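Long-range contacts in nitrite oxidoreductase subunit A (PDB 7B04), which belongs to the molybdopterin oxidoreductase family and holds a molybdenum atom and an iron/sulfur cluster: residues B[413-418]-B[819-823]; B[409-414]-B[444-448]; B[484-488]-B[843-847]. All blocks are in the same frame, centred on the assembly; numbering follows the deposited sequence.

Overall arrangement
Following the chain from the N terminus, residues 409-418 start two of the contacts. Contact 2 closes a short loop of 29 residues, bringing 409-414 back to 444-448, at the end of strand 440-444 and the loop after it. Contact 1 starts from the same stretch, shares P413 and S414, and runs on to 819-823, with 400 residues between its segments. The centres of contacts 1 and 2 are only about 7 Å apart. Contact 3 opens later, on helix 481-488, and ends at 843-847. It therefore crosses contact 1 along the chain but follows contact 2 in series. Contact 1 ties helix 413-416 to the loop before helix 835-840, contact 3 helix 481-488 to the loop after it.

Contact 1. Residues B[413-418]-B[819-823]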
loop_
_atom_site.group_PDB
_atom_site.type_symbol
_atom_site.label_atom_id
_atom_site.label_comp_id
_atom_site.label_asym_id
_atom_site.label_seq_id
_atom_site.Cartn_x
_atom_site.Cartn_y
_atom_site.Cartn_z
ATOM N N PRO B 413 5.469 -22.352 40.480
ATOM C CA PRO B 413 5.782 -21.328 39.472
ATOM C C PRO B 413 4.658 -20.339 39.216
ATOM O O PRO B 413 4.807 -19.481 38.339
ATOM C CB PRO B 413 6.070 -22.161 38.217
ATOM C CG PRO B 413 5.211 -23.364 38.385
ATOM C CD PRO B 413 5.192 -23.662 39.865
ATOM N N SER B 414 3.556 -20.400 39.961
ATOM C CA SER B 414 2.468 -19.455 39.760
ATOM C C SER B 414 2.619 -18.211 40.616
ATOM O O SER B 414 2.041 -17.172 40.282
ATOM C CB SER B 414 1.120 -20.122 40.052
ATOM O OG SER B 414 0.715 -20.943 38.970
ATOM N N TYR B 415 3.397 -18.287 41.692
ATOM C CA TYR B 415 3.729 -17.127 42.507
ATOM C C TYR B 415 5.070 -16.519 42.124
ATOM O O TYR B 415 5.182 -15.295 42.011
ATOM C CB TYR B 415 3.760 -17.494 43.997
ATOM C CG TYR B 415 2.413 -17.741 44.649
ATOM C CD1 TYR B 415 1.295 -18.067 43.898
ATOM C CD2 TYR B 415 2.264 -17.629 46.025
ATOM C CE1 TYR B 415 0.068 -18.290 44.499
ATOM C CE2 TYR B 415 1.043 -17.851 46.634
ATOM C CZ TYR B 415 -0.052 -18.179 45.867
ATOM O OH TYR B 415 -1.271 -18.398 46.468
ATOM N N HIS B 416 6.087 -17.354 41.902
ATOM C CA HIS B 416 7.444 -16.858 41.709
ATOM C C HIS B 416 7.692 -16.361 40.290
ATOM O O HIS B 416 8.544 -15.490 40.088
ATOM C CB HIS B 416 8.457 -17.951 42.052
ATOM C CG HIS B 416 8.484 -18.319 43.503
ATOM N ND1 HIS B 416 9.070 -17.522 44.461
ATOM C CD2 HIS B 416 8.003 -19.402 44.157
ATOM C CE1 HIS B 416 8.945 -18.096 45.645
ATOM N NE2 HIS B 416 8.301 -19.238 45.488
ATOM N N ILE B 417 6.972 -16.887 39.303
ATOM C CA ILE B 417 7.142 -16.499 37.908
ATOM C C ILE B 417 5.960 -15.673 37.412
ATOM O O ILE B 417 6.141 -14.628 36.786
ATOM C CB ILE B 417 7.370 -17.737 37.011
ATOM C CG1 ILE B 417 8.762 -18.323 37.255
ATOM C CG2 ILE B 417 7.199 -17.377 35.543
ATOM C CD1 ILE B 417 9.005 -19.635 36.541
ATOM N N GLN B 418 4.739 -16.120 37.699
ATOM C CA GLN B 418 3.544 -15.480 37.169
ATOM C C GLN B 418 2.931 -14.462 38.126
ATOM O O GLN B 418 2.042 -13.709 37.713
ATOM C CB GLN B 418 2.511 -16.547 36.782
ATOM C CG GLN B 418 2.964 -17.385 35.588
ATOM C CD GLN B 418 1.949 -18.427 35.155
ATOM O OE1 GLN B 418 0.922 -18.620 35.803
ATOM N NE2 GLN B 418 2.236 -19.104 34.048
ATOM N N LEU B 819 5.269 -25.394 32.307
ATOM C CA LEU B 819 4.788 -24.233 33.043
ATOM C C LEU B 819 3.316 -23.969 32.726
ATOM O O LEU B 819 2.853 -24.262 31.620
ATOM C CB LEU B 819 5.618 -22.987 32.710
ATOM C CG LEU B 819 6.846 -22.733 33.592
ATOM C CD1 LEU B 819 7.843 -23.877 33.503
ATOM C CD2 LEU B 819 7.514 -21.417 33.223
ATOM N N PRO B 820 2.548 -23.453 33.682
ATOM C CA PRO B 820 1.114 -23.253 33.450
ATOM C C PRO B 820 0.820 -22.038 32.583
ATOM O O PRO B 820 1.584 -21.073 32.531
ATOM C CB PRO B 820 0.556 -23.055 34.864
ATOM C CG PRO B 820 1.690 -22.451 35.616
ATOM C CD PRO B 820 2.941 -23.078 35.052
ATOM N N PHE B 821 -0.317 -22.105 31.893
ATOM C CA PHE B 821 -0.825 -20.980 31.126
ATOM C C PHE B 821 -1.473 -19.965 32.066
ATOM O O PHE B 821 -1.483 -20.130 33.288
ATOM C CB PHE B 821 -1.821 -21.460 30.069
ATOM C CG PHE B 821 -1.218 -22.353 29.021
ATOM C CD1 PHE B 821 -0.556 -21.815 27.930
ATOM C CD2 PHE B 821 -1.316 -23.731 29.125
ATOM C CE1 PHE B 821 -0.002 -22.635 26.963
ATOM C CE2 PHE B 821 -0.763 -24.556 28.163
ATOM C CZ PHE B 821 -0.106 -24.008 27.080
ATOM N N TYR B 822 -2.024 -18.895 31.496
ATOM C CA TYR B 822 -2.596 -17.802 32.282
ATOM C C TYR B 822 -4.118 -17.876 32.337
ATOM O O TYR B 822 -4.809 -16.856 32.292
ATOM C CB TYR B 822 -2.140 -16.457 31.722
ATOM C CG TYR B 822 -0.637 -16.317 31.622
ATOM C CD1 TYR B 822 0.128 -16.005 32.740
ATOM C CD2 TYR B 822 0.019 -16.504 30.413
ATOM C CE1 TYR B 822 1.502 -15.879 32.655
ATOM C CE2 TYR B 822 1.394 -16.380 30.317
ATOM C CZ TYR B 822 2.129 -16.068 31.441
ATOM O OH TYR B 822 3.498 -15.944 31.352
ATOM N N THR B 823 -4.653 -19.082 32.441
ATOM C CA THR B 823 -6.072 -19.362 32.599
ATOM C C THR B 823 -6.392 -19.681 34.050
ATOM O O THR B 823 -5.493 -19.822 34.883
ATOM C CB THR B 823 -6.476 -20.533 31.701
ATOM O OG1 THR B 823 -5.617 -21.652 31.957
ATOM C CG2 THR B 823 -6.364 -20.138 30.252
#
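P820 O receives two side-chain amides. Q418 NE2 donates to P820 O at 2.6 Å, with an N-H...O angle of 138°, and Q814 of helix 812-816 adds a weak bond. The oxygen lies in the amide plane of Q418, but the donor stands above the carbonyl plane of P820. Q418 gets there with a chain extended beyond CG (chi2 -178°). Its amide also rests obliquely beside the Y822 ring, the planes 34° apart and NE2 3.6 Å from Y822 CE1.

The P820 ring packs against the start of the short helix. P413 CG touches P820 CD at 4.0 Å, and S414 OG is 3.8 Å from P820 CG. The hydroxyl of S414 has its polar partner in D447. I417 CD1 meets L819 CD2 at 4.1 Å, the two side chains crossing at about a right angle. I417 also packs on Y407 of the subunit B chain. The arrangement is loop packing secured by a side-chain amide to main-chain carbonyl bond. It joins the short, weakly bonded helix 413-416 and the turn after it to the irregular segment after helix 812-816.

Contact 2. Residues B[409-414]-B[444-448]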
loop_
_atom_site.group_PDB
_atom_site.type_symbol
_atom_site.label_atom_id
_atom_site.label_comp_id
_atom_site.label_asym_id
_atom_site.label_seq_id
_atom_site.Cartn_x
_atom_site.Cartn_y
_atom_site.Cartn_z
ATOM N N ILE B 409 0.386 -23.742 46.692
ATOM C CA ILE B 409 1.212 -23.598 45.501
ATOM C C ILE B 409 1.999 -22.304 45.617
ATOM O O ILE B 409 2.288 -21.637 44.617
ATOM C CB ILE B 409 0.367 -23.634 44.217
ATOM C CG1 ILE B 409 -0.674 -22.513 44.218
ATOM C CG2 ILE B 409 -0.299 -24.982 44.088
ATOM C CD1 ILE B 409 -1.333 -22.289 42.871
ATOM N N SER B 410 2.374 -21.961 46.848
ATOM C CA SER B 410 3.107 -20.733 47.096
ATOM C C SER B 410 4.580 -20.892 46.763
ATOM O O SER B 410 5.270 -19.890 46.542
ATOM C CB SER B 410 2.934 -20.295 48.552
ATOM O OG SER B 410 3.515 -21.229 49.443
ATOM N N ASP B 411 5.068 -22.127 46.722
ATOM C CA ASP B 411 6.395 -22.444 46.225
ATOM C C ASP B 411 6.398 -22.763 44.736
ATOM O O ASP B 411 7.471 -22.973 44.163
ATOM C CB ASP B 411 6.969 -23.633 47.002
ATOM C CG ASP B 411 6.055 -24.850 46.962
ATOM O OD1 ASP B 411 4.927 -24.735 46.438
ATOM O OD2 ASP B 411 6.467 -25.922 47.455
ATOM N N GLY B 412 5.226 -22.798 44.103
ATOM C CA GLY B 412 5.113 -23.180 42.714
ATOM C C GLY B 412 5.402 -22.031 41.776
ATOM O O GLY B 412 5.567 -20.868 42.177
ATOM N N PRO B 413 5.469 -22.352 40.480
ATOM C CA PRO B 413 5.782 -21.328 39.472
ATOM C C PRO B 413 4.658 -20.339 39.216
ATOM O O PRO B 413 4.807 -19.481 38.339
ATOM C CB PRO B 413 6.070 -22.161 38.217
ATOM C CG PRO B 413 5.211 -23.364 38.385
ATOM C CD PRO B 413 5.192 -23.662 39.865
ATOM N N SER B 414 3.556 -20.400 39.961
ATOM C CA SER B 414 2.468 -19.455 39.760
ATOM C C SER B 414 2.619 -18.211 40.616
ATOM O O SER B 414 2.041 -17.172 40.282
ATOM C CB SER B 414 1.120 -20.122 40.052
ATOM O OG SER B 414 0.715 -20.943 38.970
ATOM N N ILE B 444 -6.176 -31.981 41.330
ATOM C CA ILE B 444 -4.981 -31.420 40.642
ATOM C C ILE B 444 -4.952 -29.902 40.786
ATOM O O ILE B 444 -5.976 -29.302 41.045
ATOM C CB ILE B 444 -4.938 -31.853 39.166
ATOM C CG1 ILE B 444 -5.873 -31.029 38.284
ATOM C CG2 ILE B 444 -5.226 -33.333 39.039
ATOM C CD1 ILE B 444 -6.028 -31.585 36.897
ATOM N N THR B 445 -3.776 -29.324 40.601
ATOM C CA THR B 445 -3.593 -27.874 40.795
ATOM C C THR B 445 -3.297 -27.199 39.459
ATOM O O THR B 445 -3.154 -27.889 38.475
ATOM C CB THR B 445 -2.590 -27.630 41.924
ATOM O OG1 THR B 445 -3.072 -26.534 42.688
ATOM C CG2 THR B 445 -1.192 -27.320 41.454
ATOM N N ARG B 446 -3.297 -25.872 39.459
ATOM C CA ARG B 446 -3.017 -25.048 38.263
ATOM C C ARG B 446 -1.609 -25.342 37.772
ATOM O O ARG B 446 -1.411 -25.426 36.578
ATOM C CB ARG B 446 -2.945 -23.598 38.723
ATOM C CG ARG B 446 -3.389 -22.577 37.697
ATOM C CD ARG B 446 -3.275 -21.243 38.376
ATOM N NE ARG B 446 -2.447 -20.376 37.580
ATOM C CZ ARG B 446 -2.692 -20.067 36.322
ATOM N NH1 ARG B 446 -3.532 -20.789 35.611
ATOM N NH2 ARG B 446 -2.106 -19.022 35.784
ATOM N N ASP B 447 -0.674 -25.447 38.708
ATOM C CA ASP B 447 0.753 -25.735 38.450
ATOM C C ASP B 447 0.938 -27.167 37.983
ATOM O O ASP B 447 1.900 -27.410 37.309
ATOM C CB ASP B 447 1.600 -25.451 39.679
ATOM C CG ASP B 447 1.655 -23.982 39.992
ATOM O OD1 ASP B 447 1.205 -23.201 39.172
ATOM O OD2 ASP B 447 2.147 -23.649 41.055
ATOM N N ASP B 448 0.025 -28.081 38.298
ATOM C CA ASP B 448 0.174 -29.510 37.909
ATOM C C ASP B 448 -0.245 -29.664 36.455
ATOM O O ASP B 448 -1.323 -30.164 36.187
ATOM C CB ASP B 448 -0.718 -30.421 38.743
ATOM C CG ASP B 448 -0.337 -30.446 40.201
ATOM O OD1 ASP B 448 0.640 -29.802 40.557
ATOM O OD2 ASP B 448 -1.016 -31.126 40.949
#
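The turn that leads into helix 413-416 meets the loop after strand 440-444, and D447 reaches from that loop into the turn. D447 CG lies anti to its own carbonyl carbon (chi1 -68°), which directs the carboxylate at G412, P413 and S414. The two oxygens do different work. OD1 faces S414 OG, the donor of a hydrogen bond whose modelled length is doubtfully short. OD2 lies against carbon: it is 3.3 Å from P413 CD, 3.4 Å from G412 CA and 3.6 Å from I409 CB.

The I409 and T445 side chains slide past each other in opposite directions, with I409 CG2 3.5 Å from T445 OG1 and 3.6 Å from T445 CG2. The hydroxyl of T445 is bonded to D430. R446 passes by S414, and its NH2 makes a weak hydrogen bond to F821 O, which links this loop to the 819-823 segment. Within the loop itself, D448 OD2 weakly accepts T445 N, while D448 OD1 forms a salt bridge with K456.

The D447 carboxylate is buried, with a hydroxyl at one oxygen and C-H groups around the other. The D411 carboxylate, its OD1 6.2 Å from D447 OD2, would if anything disfavour a second negative charge here.

Contact 3. Residues B[484-488]-B[843-847]; sequences MYKIH and NFIVH
The F844 ring is the bump of this contact, and the hollow is made by M484, Y485 and H488 on one side of helix 481-488. The ring enters edge first over Y485. It forms a T-shaped pair, with centroids 5.5 Å apart and planes at 76°, and F844 CD1 stands over the rim of the Y485 face. At the far end of the ring, M484 CB sits in its plane, 3.8 Å from F844 CZ. The M484 sulfur lies at the same ring's edge, a Met-aromatic contact.

H488 closes the other wall. Its CG is anti to the backbone N (chi1 -175°), and this carries the imidazole out from the helix and alongside F844. F844 CB packs over the imidazole face, 4.0 Å from its centroid, as a CH-pi contact. The two rings are roughly parallel but slid apart, so they barely overlap. Y485, H488 and F844 thus form an aromatic cluster between the C-terminal part of the helix and the loop before strand 847-848. Y831 adds another edge-to-face partner to F844.

Two helix side chains reach the I845 backbone. I845 N donates to Y485 OH at 3.0 Å, though the position of that oxygen is less sure. H488 NE2 donates to I845 O at 3.1 Å. The acceptor lies in the imidazole plane, whereas the donor stands well above the carbonyl plane of I845. V846 CG2 fits at the imidazole edge, 3.8 Å from H488 CE1. The I845 side chain continues past Y485 to pack on helices 355-368 and 535-541.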
loop_
_atom_site.group_PDB
_atom_site.type_symbol
_atom_site.label_atom_id
_atom_site.label_comp_id
_atom_site.label_asym_id
_atom_site.label_seq_id
_atom_site.Cartn_x
_atom_site.Cartn_y
_atom_site.Cartn_z
ATOM N N MET B 484 -18.228 -34.287 26.872
ATOM C CA MET B 484 -19.209 -33.203 26.672
ATOM C C MET B 484 -18.965 -32.646 25.272
ATOM O O MET B 484 -19.932 -32.384 24.565
ATOM C CB MET B 484 -19.057 -32.108 27.725
ATOM C CG MET B 484 -19.441 -32.548 29.117
ATOM S SD MET B 484 -19.931 -31.211 30.213
ATOM C CE MET B 484 -21.689 -31.481 30.335
ATOM N N TYR B 485 -17.713 -32.524 24.846
ATOM C CA TYR B 485 -17.504 -32.019 23.467
ATOM C C TYR B 485 -18.065 -33.010 22.442
ATOM O O TYR B 485 -18.625 -32.577 21.440
ATOM C CB TYR B 485 -16.071 -31.544 23.233
ATOM C CG TYR B 485 -15.922 -30.047 23.290
ATOM C CD1 TYR B 485 -16.234 -29.245 22.211
ATOM C CD2 TYR B 485 -15.503 -29.429 24.443
ATOM C CE1 TYR B 485 -16.112 -27.871 22.269
ATOM C CE2 TYR B 485 -15.384 -28.057 24.519
ATOM C CZ TYR B 485 -15.689 -27.273 23.433
ATOM O OH TYR B 485 -15.559 -25.927 23.549
ATOM N N LYS B 486 -17.924 -34.306 22.709
ATOM C CA LYS B 486 -18.413 -35.387 21.820
ATOM C C LYS B 486 -19.920 -35.226 21.638
ATOM O O LYS B 486 -20.399 -35.492 20.557
ATOM C CB LYS B 486 -18.156 -36.720 22.521
ATOM C CG LYS B 486 -17.069 -37.595 21.928
ATOM C CD LYS B 486 -16.744 -38.749 22.834
ATOM C CE LYS B 486 -15.398 -39.376 22.566
ATOM N NZ LYS B 486 -14.646 -39.574 23.822
ATOM N N ILE B 487 -20.638 -34.870 22.691
ATOM C CA ILE B 487 -22.065 -34.623 22.572
ATOM C C ILE B 487 -22.325 -33.237 22.006
ATOM O O ILE B 487 -23.356 -33.011 21.365
ATOM C CB ILE B 487 -22.764 -34.869 23.922
ATOM C CG1 ILE B 487 -22.048 -36.011 24.646
ATOM C CG2 ILE B 487 -24.197 -35.284 23.685
ATOM C CD1 ILE B 487 -22.710 -36.491 25.915
ATOM N N HIS B 488 -21.428 -32.280 22.245
ATOM C CA HIS B 488 -21.632 -30.952 21.664
ATOM C C HIS B 488 -21.481 -30.994 20.148
ATOM O O HIS B 488 -22.209 -30.308 19.425
ATOM C CB HIS B 488 -20.648 -29.933 22.245
ATOM C CG HIS B 488 -20.881 -28.530 21.765
ATOM N ND1 HIS B 488 -22.137 -27.962 21.703
ATOM C CD2 HIS B 488 -20.022 -27.595 21.294
ATOM C CE1 HIS B 488 -22.035 -26.731 21.237
ATOM N NE2 HIS B 488 -20.764 -26.485 20.980
ATOM N N ASN B 843 -20.731 -21.045 27.174
ATOM C CA ASN B 843 -19.783 -21.851 27.939
ATOM C C ASN B 843 -19.023 -22.810 27.032
ATOM O O ASN B 843 -17.812 -23.005 27.196
ATOM C CB ASN B 843 -20.509 -22.611 29.051
ATOM C CG ASN B 843 -21.681 -23.425 28.539
ATOM O OD1 ASN B 843 -21.929 -23.495 27.336
ATOM N ND2 ASN B 843 -22.410 -24.048 29.457
ATOM N N PHE B 844 -19.714 -23.414 26.073
ATOM C CA PHE B 844 -19.082 -24.214 25.038
ATOM C C PHE B 844 -18.678 -23.330 23.865
ATOM O O PHE B 844 -19.228 -22.248 23.652
ATOM C CB PHE B 844 -20.025 -25.311 24.544
ATOM C CG PHE B 844 -20.170 -26.465 25.489
ATOM C CD1 PHE B 844 -19.229 -27.480 25.509
ATOM C CD2 PHE B 844 -21.253 -26.542 26.347
ATOM C CE1 PHE B 844 -19.361 -28.547 26.373
ATOM C CE2 PHE B 844 -21.391 -27.606 27.214
ATOM C CZ PHE B 844 -20.444 -28.610 27.226
ATOM N N ILE B 845 -17.702 -23.809 23.095
ATOM C CA ILE B 845 -17.338 -23.155 21.842
ATOM C C ILE B 845 -18.423 -23.522 20.832
ATOM O O ILE B 845 -18.422 -24.615 20.263
ATOM C CB ILE B 845 -15.944 -23.560 21.362
ATOM C CG1 ILE B 845 -14.888 -23.097 22.368
ATOM C CG2 ILE B 845 -15.659 -22.969 19.991
ATOM C CD1 ILE B 845 -13.511 -23.666 22.121
ATOM N N VAL B 846 -19.361 -22.606 20.620
ATOM C CA VAL B 846 -20.525 -22.839 19.778
ATOM C C VAL B 846 -20.522 -21.818 18.650
ATOM O O VAL B 846 -19.950 -20.729 18.775
ATOM C CB VAL B 846 -21.831 -22.762 20.604
ATOM C CG1 VAL B 846 -22.087 -21.336 21.078
ATOM C CG2 VAL B 846 -23.020 -23.306 19.817
ATOM N N HIS B 847 -21.158 -22.175 17.538
ATOM C CA HIS B 847 -21.357 -21.240 16.441
ATOM C C HIS B 847 -22.612 -20.417 16.695
ATOM O O HIS B 847 -23.659 -20.962 17.059
ATOM C CB HIS B 847 -21.473 -21.967 15.103
ATOM C CG HIS B 847 -21.805 -21.060 13.960
ATOM N ND1 HIS B 847 -23.100 -20.749 13.607
ATOM C CD2 HIS B 847 -21.008 -20.379 13.104
ATOM C CE1 HIS B 847 -23.088 -19.925 12.576
ATOM N NE2 HIS B 847 -21.831 -19.684 12.250
#